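Local coordinates for uncharacterized protein (Bombyx mori, PDB 5AZ0) that acts as an aldo-keto reductase, a TIM-barrel oxidoreductase that probably reduces aldehydes or ketones with a nicotinamide cofactor, at residues I17-G23 / I272-T278; P225-M229 / V259-L264. All blocks are in the same frame, centred on the assembly; numbering follows the deposited sequence.

Contact 1: I17-G23 / I272-T278; sequences IPALGYG and IVSIPKT. With ACT (acetate ion), chain K.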
loop_
_atom_site.group_PDB
_atom_site.type_symbol
_atom_site.label_atom_id
_atom_site.label_comp_id
_atom_site.label_asym_id
_atom_site.label_seq_id
_atom_site.Cartn_x
_atom_site.Cartn_y
_atom_site.Cartn_z
ATOM N N ILE A 17 10.465 6.402 -5.902
ATOM C CA ILE A 17 9.721 5.922 -4.807
ATOM C C ILE A 17 10.581 4.935 -3.999
ATOM O O ILE A 17 11.100 4.011 -4.565
ATOM C CB ILE A 17 8.427 5.275 -5.251
ATOM C CG1 ILE A 17 7.567 4.961 -4.001
ATOM C CG2 ILE A 17 8.622 4.023 -6.101
ATOM C CD1 ILE A 17 6.113 4.629 -4.355
ATOM N N PRO A 18 10.730 5.148 -2.687
ATOM C CA PRO A 18 11.545 4.208 -1.891
ATOM C C PRO A 18 10.894 2.850 -1.846
ATOM O O PRO A 18 9.641 2.743 -1.642
ATOM C CB PRO A 18 11.568 4.855 -0.475
ATOM C CG PRO A 18 11.374 6.333 -0.729
ATOM C CD PRO A 18 10.400 6.378 -1.912
ATOM N N ALA A 19 11.738 1.828 -1.970
ATOM C CA ALA A 19 11.301 0.422 -2.122
ATOM C C ALA A 19 10.647 -0.185 -0.931
ATOM O O ALA A 19 10.040 -1.269 -1.013
ATOM C CB ALA A 19 12.452 -0.407 -2.488
ATOM N N LEU A 20 10.735 0.514 0.202
ATOM C CA LEU A 20 10.034 0.125 1.401
ATOM C C LEU A 20 9.338 1.342 1.958
ATOM O O LEU A 20 9.864 2.444 1.881
ATOM C CB LEU A 20 11.043 -0.400 2.364
ATOM C CG LEU A 20 10.624 -1.038 3.670
ATOM C CD1 LEU A 20 10.147 -2.435 3.357
ATOM C CD2 LEU A 20 11.894 -1.091 4.560
ATOM N N GLY A 21 8.111 1.148 2.418
ATOM C CA GLY A 21 7.295 2.199 3.016
ATOM C C GLY A 21 6.717 1.785 4.366
ATOM O O GLY A 21 6.497 0.586 4.616
ATOM N N TYR A 22 6.474 2.787 5.223
ATOM C CA TYR A 22 5.938 2.600 6.546
ATOM C C TYR A 22 4.412 2.623 6.490
ATOM O O TYR A 22 3.804 3.647 6.230
ATOM C CB TYR A 22 6.531 3.698 7.518
ATOM C CG TYR A 22 6.107 3.564 8.951
ATOM C CD1 TYR A 22 4.891 4.073 9.398
ATOM C CD2 TYR A 22 6.921 2.918 9.868
ATOM C CE1 TYR A 22 4.504 3.934 10.738
ATOM C CE2 TYR A 22 6.533 2.770 11.196
ATOM C CZ TYR A 22 5.363 3.295 11.627
ATOM O OH TYR A 22 5.011 3.057 12.926
ATOM N N GLY A 23 3.784 1.488 6.742
ATOM C CA GLY A 23 2.348 1.376 6.757
ATOM C C GLY A 23 1.669 2.002 7.986
ATOM O O GLY A 23 2.221 1.991 9.083
ATOM N N ILE A 272 9.196 -5.202 -6.495
ATOM C CA ILE A 272 7.968 -4.793 -5.859
ATOM C C ILE A 272 8.301 -4.008 -4.572
ATOM O O ILE A 272 9.135 -4.459 -3.793
ATOM C CB ILE A 272 7.128 -6.044 -5.507
ATOM C CG1 ILE A 272 6.704 -6.704 -6.820
ATOM C CG2 ILE A 272 5.909 -5.657 -4.712
ATOM C CD1 ILE A 272 5.943 -8.029 -6.685
ATOM N N VAL A 273 7.620 -2.845 -4.396
ATOM C CA VAL A 273 7.719 -1.992 -3.241
ATOM C C VAL A 273 6.874 -2.670 -2.177
ATOM O O VAL A 273 5.802 -3.106 -2.486
ATOM C CB VAL A 273 7.152 -0.562 -3.537
ATOM C CG1 VAL A 273 7.096 0.268 -2.264
ATOM C CG2 VAL A 273 7.917 0.149 -4.682
ATOM N N SER A 274 7.367 -2.788 -0.941
ATOM C CA SER A 274 6.601 -3.324 0.199
ATOM C C SER A 274 6.216 -2.248 1.208
ATOM O O SER A 274 7.038 -1.380 1.518
ATOM C CB SER A 274 7.428 -4.336 0.952
ATOM O OG SER A 274 7.420 -5.530 0.173
ATOM N N ILE A 275 5.014 -2.388 1.756
ATOM C CA ILE A 275 4.457 -1.570 2.815
ATOM C C ILE A 275 4.055 -2.468 3.991
ATOM O O ILE A 275 2.871 -2.664 4.299
ATOM C CB ILE A 275 3.154 -0.818 2.428
ATOM C CG1 ILE A 275 3.243 -0.090 1.098
ATOM C CG2 ILE A 275 2.774 0.185 3.538
ATOM C CD1 ILE A 275 4.355 0.880 0.947
ATOM N N PRO A 276 5.046 -3.004 4.692
ATOM C CA PRO A 276 4.705 -3.645 5.957
ATOM C C PRO A 276 4.135 -2.667 6.996
ATOM O O PRO A 276 4.472 -1.490 6.966
ATOM C CB PRO A 276 6.025 -4.158 6.452
ATOM C CG PRO A 276 7.011 -3.197 5.879
ATOM C CD PRO A 276 6.497 -2.863 4.500
ATOM N N LYS A 277 3.245 -3.177 7.845
ATOM C CA LYS A 277 2.733 -2.430 8.954
ATOM C C LYS A 277 3.226 -3.054 10.257
ATOM O O LYS A 277 3.004 -4.244 10.499
ATOM C CB LYS A 277 1.221 -2.366 8.958
ATOM C CG LYS A 277 0.767 -1.375 10.053
ATOM C CD LYS A 277 -0.382 -1.887 10.868
ATOM C CE LYS A 277 0.025 -2.901 11.860
ATOM N NZ LYS A 277 -1.128 -3.819 12.007
ATOM N N THR A 278 3.874 -2.245 11.093
ATOM C CA THR A 278 4.243 -2.656 12.463
ATOM C C THR A 278 4.264 -1.426 13.354
ATOM O O THR A 278 4.455 -0.338 12.873
ATOM C CB THR A 278 5.618 -3.346 12.475
ATOM O OG1 THR A 278 5.933 -3.796 13.799
ATOM C CG2 THR A 278 6.733 -2.424 11.956
HETATM C C ACT K . 3.430 -5.088 15.211
HETATM O O ACT K . 4.141 -5.952 14.637
HETATM O OXT ACT K . 3.925 -4.440 16.121
HETATM C CH3 ACT K . 2.014 -4.750 14.817
HETATM O O HOH W 1 10.873 -3.899 -1.783
HETATM O O HOH W 2 3.664 0.454 10.278
#
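This contact closes the TIM barrel: the chain entering the first barrel strand, 22-23, runs parallel to the last strand, 273-274, with Ala19 opposite Val273 and Gly23 opposite Lys277. Ser274 faces Leu20 and bonds to the residues flanking it, its N donating to Ala19 O (3.1 Å) and its O accepting from Gly21 N (2.9 Å); farther along, Gly23 N donates to Pro276 O (3.1 Å). Pro276 has no amide hydrogen to offer in return, and its CD instead packs 3.5 Å from Gly21 O.

Val273, the residue most covered, wedges its methyls under the start of the first segment: CG1 lies 3.6 Å from Pro18 O and CG2 4.2 Å from Ile17 CG2. It also touches Phe9 of strand 8-10, which pairs with 16-18 in the hairpin that plugs the barrel bottom in this family. The two glycines let the backbones approach. A CB on Gly21 would collide with Ile275 CD1, and one on Gly23 with Pro276 O.

Thr278 OG1 makes a weak hydrogen bond to an acetate O (2.9 Å), an ion also held by Val279 and Thr280; this anion site is consistent with the region where relatives bind the cofactor phosphate. Two waters extend the seam: one donates to Ala19 O (2.9 Å) and Ile272 O (2.7 Å), and the other joins Gly23 O (2.4 Å) to Thr278 N (2.8 Å).

Contact 2: P225-M229 / V259-L264; sequences PFGTM and VTQVNL
A tight turn following barrel strand 219-223 packs against the first turns of helix 259-269, burying 337 Å² in all. Phe226 to Met229 form a type II' beta turn, closed by Met229 N donating to Phe226 O at 2.8 Å; Gly227 sits at its second position with phi/psi 48/-126, and Thr228 follows at -99/17. The segments run in opposite senses: the CA atoms of Pro225 and Leu264 are 7.2 Å apart, those of Phe226 and Asn263 6.9 Å, and Met229 reaches Val259. Residues 259-264 are regular helix, with Asn263 N bonded to Val259 O (3.2 Å) and Leu264 N to Thr260 O (3.0 Å).

Phe226, the most covered residue, has chi1 m and chi2 -59°, which carries its ring toward the helix so that CE1 lies 3.6 Å from Thr260 CB and 3.7 Å from Leu264 CD2. Leu264 is m,t, and its CD2 also meets Pro225 CB at 3.9 Å. Met229 is extended (t,t) before a p chi3: SD lies 3.7 Å from Val259 CG1, while CE stops 4.0 Å from Thr260 CG2. Asn263, chi1 t, directs its carboxamide at the turn, to the edge of the Phe226 ring and beside the Pro225 carbonyl.

In relatives, the loop that begins with this turn folds over the bound cofactor. Apart from the Asn263 carboxamide, the chemistry is apolar: Pro225, Phe226 and Met229 meet Leu264, the carbon atoms of Thr260 and Val259, so much of the fit rests on van der Waals packing.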
loop_
_atom_site.group_PDB
_atom_site.type_symbol
_atom_site.label_atom_id
_atom_site.label_comp_id
_atom_site.label_asym_id
_atom_site.label_seq_id
_atom_site.Cartn_x
_atom_site.Cartn_y
_atom_site.Cartn_z
ATOM N N PRO A 225 2.307 -7.736 2.799
ATOM C CA PRO A 225 3.409 -8.455 2.201
ATOM C C PRO A 225 3.748 -9.778 2.908
ATOM O O PRO A 225 4.403 -10.623 2.310
ATOM C CB PRO A 225 4.565 -7.450 2.258
ATOM C CG PRO A 225 4.219 -6.595 3.468
ATOM C CD PRO A 225 2.736 -6.475 3.437
ATOM N N PHE A 226 3.299 -9.962 4.142
ATOM C CA PHE A 226 3.521 -11.206 4.904
ATOM C C PHE A 226 2.323 -12.151 4.838
ATOM O O PHE A 226 2.374 -13.252 5.402
ATOM C CB PHE A 226 3.781 -10.876 6.382
ATOM C CG PHE A 226 5.000 -10.006 6.613
ATOM C CD1 PHE A 226 6.243 -10.412 6.200
ATOM C CD2 PHE A 226 4.886 -8.774 7.249
ATOM C CE1 PHE A 226 7.360 -9.579 6.361
ATOM C CE2 PHE A 226 5.981 -7.950 7.438
ATOM C CZ PHE A 226 7.228 -8.362 7.040
ATOM N N GLY A 227 1.259 -11.724 4.158
ATOM C CA GLY A 227 0.040 -12.478 4.058
ATOM C C GLY A 227 -0.380 -12.956 5.434
ATOM O O GLY A 227 -0.478 -12.153 6.363
ATOM N N THR A 228 -0.607 -14.263 5.582
ATOM C CA THR A 228 -1.026 -14.830 6.898
ATOM C C THR A 228 0.163 -15.437 7.649
ATOM O O THR A 228 -0.008 -16.174 8.582
ATOM C CB THR A 228 -2.154 -15.890 6.725
ATOM O OG1 THR A 228 -1.739 -16.905 5.790
ATOM C CG2 THR A 228 -3.487 -15.226 6.236
ATOM N N MET A 229 1.386 -15.112 7.270
ATOM C CA MET A 229 2.537 -15.733 7.898
ATOM C C MET A 229 2.709 -15.290 9.325
ATOM O O MET A 229 3.064 -16.094 10.194
ATOM C CB MET A 229 3.806 -15.421 7.147
ATOM C CG MET A 229 4.979 -16.140 7.746
ATOM S SD MET A 229 6.387 -15.978 6.689
ATOM C CE MET A 229 6.886 -14.299 7.060
ATOM N N VAL A 259 13.018 -14.730 8.806
ATOM C CA VAL A 259 12.017 -15.254 7.920
ATOM C C VAL A 259 11.260 -14.084 7.273
ATOM O O VAL A 259 11.004 -14.112 6.079
ATOM C CB VAL A 259 11.100 -16.249 8.644
ATOM C CG1 VAL A 259 9.806 -16.493 7.895
ATOM C CG2 VAL A 259 11.826 -17.576 8.829
ATOM N N THR A 260 10.948 -13.063 8.056
ATOM C CA THR A 260 10.270 -11.902 7.529
ATOM C C THR A 260 11.173 -11.164 6.559
ATOM O O THR A 260 10.712 -10.673 5.555
ATOM C CB THR A 260 9.778 -10.978 8.634
ATOM O OG1 THR A 260 10.868 -10.622 9.459
ATOM C CG2 THR A 260 8.729 -11.645 9.412
ATOM N N GLN A 261 12.461 -11.140 6.816
ATOM C CA GLN A 261 13.366 -10.494 5.915
ATOM C C GLN A 261 13.548 -11.187 4.577
ATOM O O GLN A 261 13.886 -10.512 3.573
ATOM C CB GLN A 261 14.753 -10.330 6.538
ATOM C CG GLN A 261 14.800 -9.390 7.737
ATOM C CD GLN A 261 16.154 -9.400 8.466
ATOM O OE1 GLN A 261 16.758 -10.442 8.638
ATOM N NE2 GLN A 261 16.653 -8.223 8.834
ATOM N N VAL A 262 13.452 -12.525 4.599
ATOM C CA VAL A 262 13.490 -13.298 3.402
ATOM C C VAL A 262 12.292 -12.914 2.541
ATOM O O VAL A 262 12.482 -12.584 1.409
ATOM C CB VAL A 262 13.505 -14.841 3.670
ATOM C CG1 VAL A 262 13.307 -15.646 2.382
ATOM C CG2 VAL A 262 14.848 -15.259 4.270
ATOM N N ASN A 263 11.122 -13.004 3.124
ATOM C CA ASN A 263 9.869 -12.534 2.525
ATOM C C ASN A 263 9.991 -11.128 1.895
ATOM O O ASN A 263 9.736 -10.980 0.701
ATOM C CB ASN A 263 8.773 -12.594 3.551
ATOM C CG ASN A 263 7.382 -12.447 2.977
ATOM O OD1 ASN A 263 7.146 -11.859 1.888
ATOM N ND2 ASN A 263 6.432 -12.925 3.719
ATOM N N LEU A 264 10.467 -10.123 2.645
ATOM C CA LEU A 264 10.585 -8.772 2.060
ATOM C C LEU A 264 11.627 -8.674 0.991
ATOM O O LEU A 264 11.467 -7.948 -0.018
ATOM C CB LEU A 264 10.819 -7.664 3.111
ATOM C CG LEU A 264 9.688 -7.509 4.100
ATOM C CD1 LEU A 264 9.926 -6.279 5.032
ATOM C CD2 LEU A 264 8.326 -7.439 3.446
#

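How the contacts relate
From the N terminus, the chain leaves the hairpin that includes strand 16-18, runs through 17-23, which ends in the first barrel strand, and returns to it 249 residues later at 272-278, so contact 1 closes the loop containing nearly the whole barrel. Contact 2 is nested inside, closing a much shorter excursion between the loop after strand 219-223 and helix 259-269. That helix leads directly into strand 273-274, making the two contacts neighbours, with centres about 12 Å apart. They touch where Leu264 CD2 packs 3.9 Å from Ser274 OG and Phe226 CE2 3.9 Å from Pro276 CB, tying the barrel's closing strand to an outer helix and the loop turn.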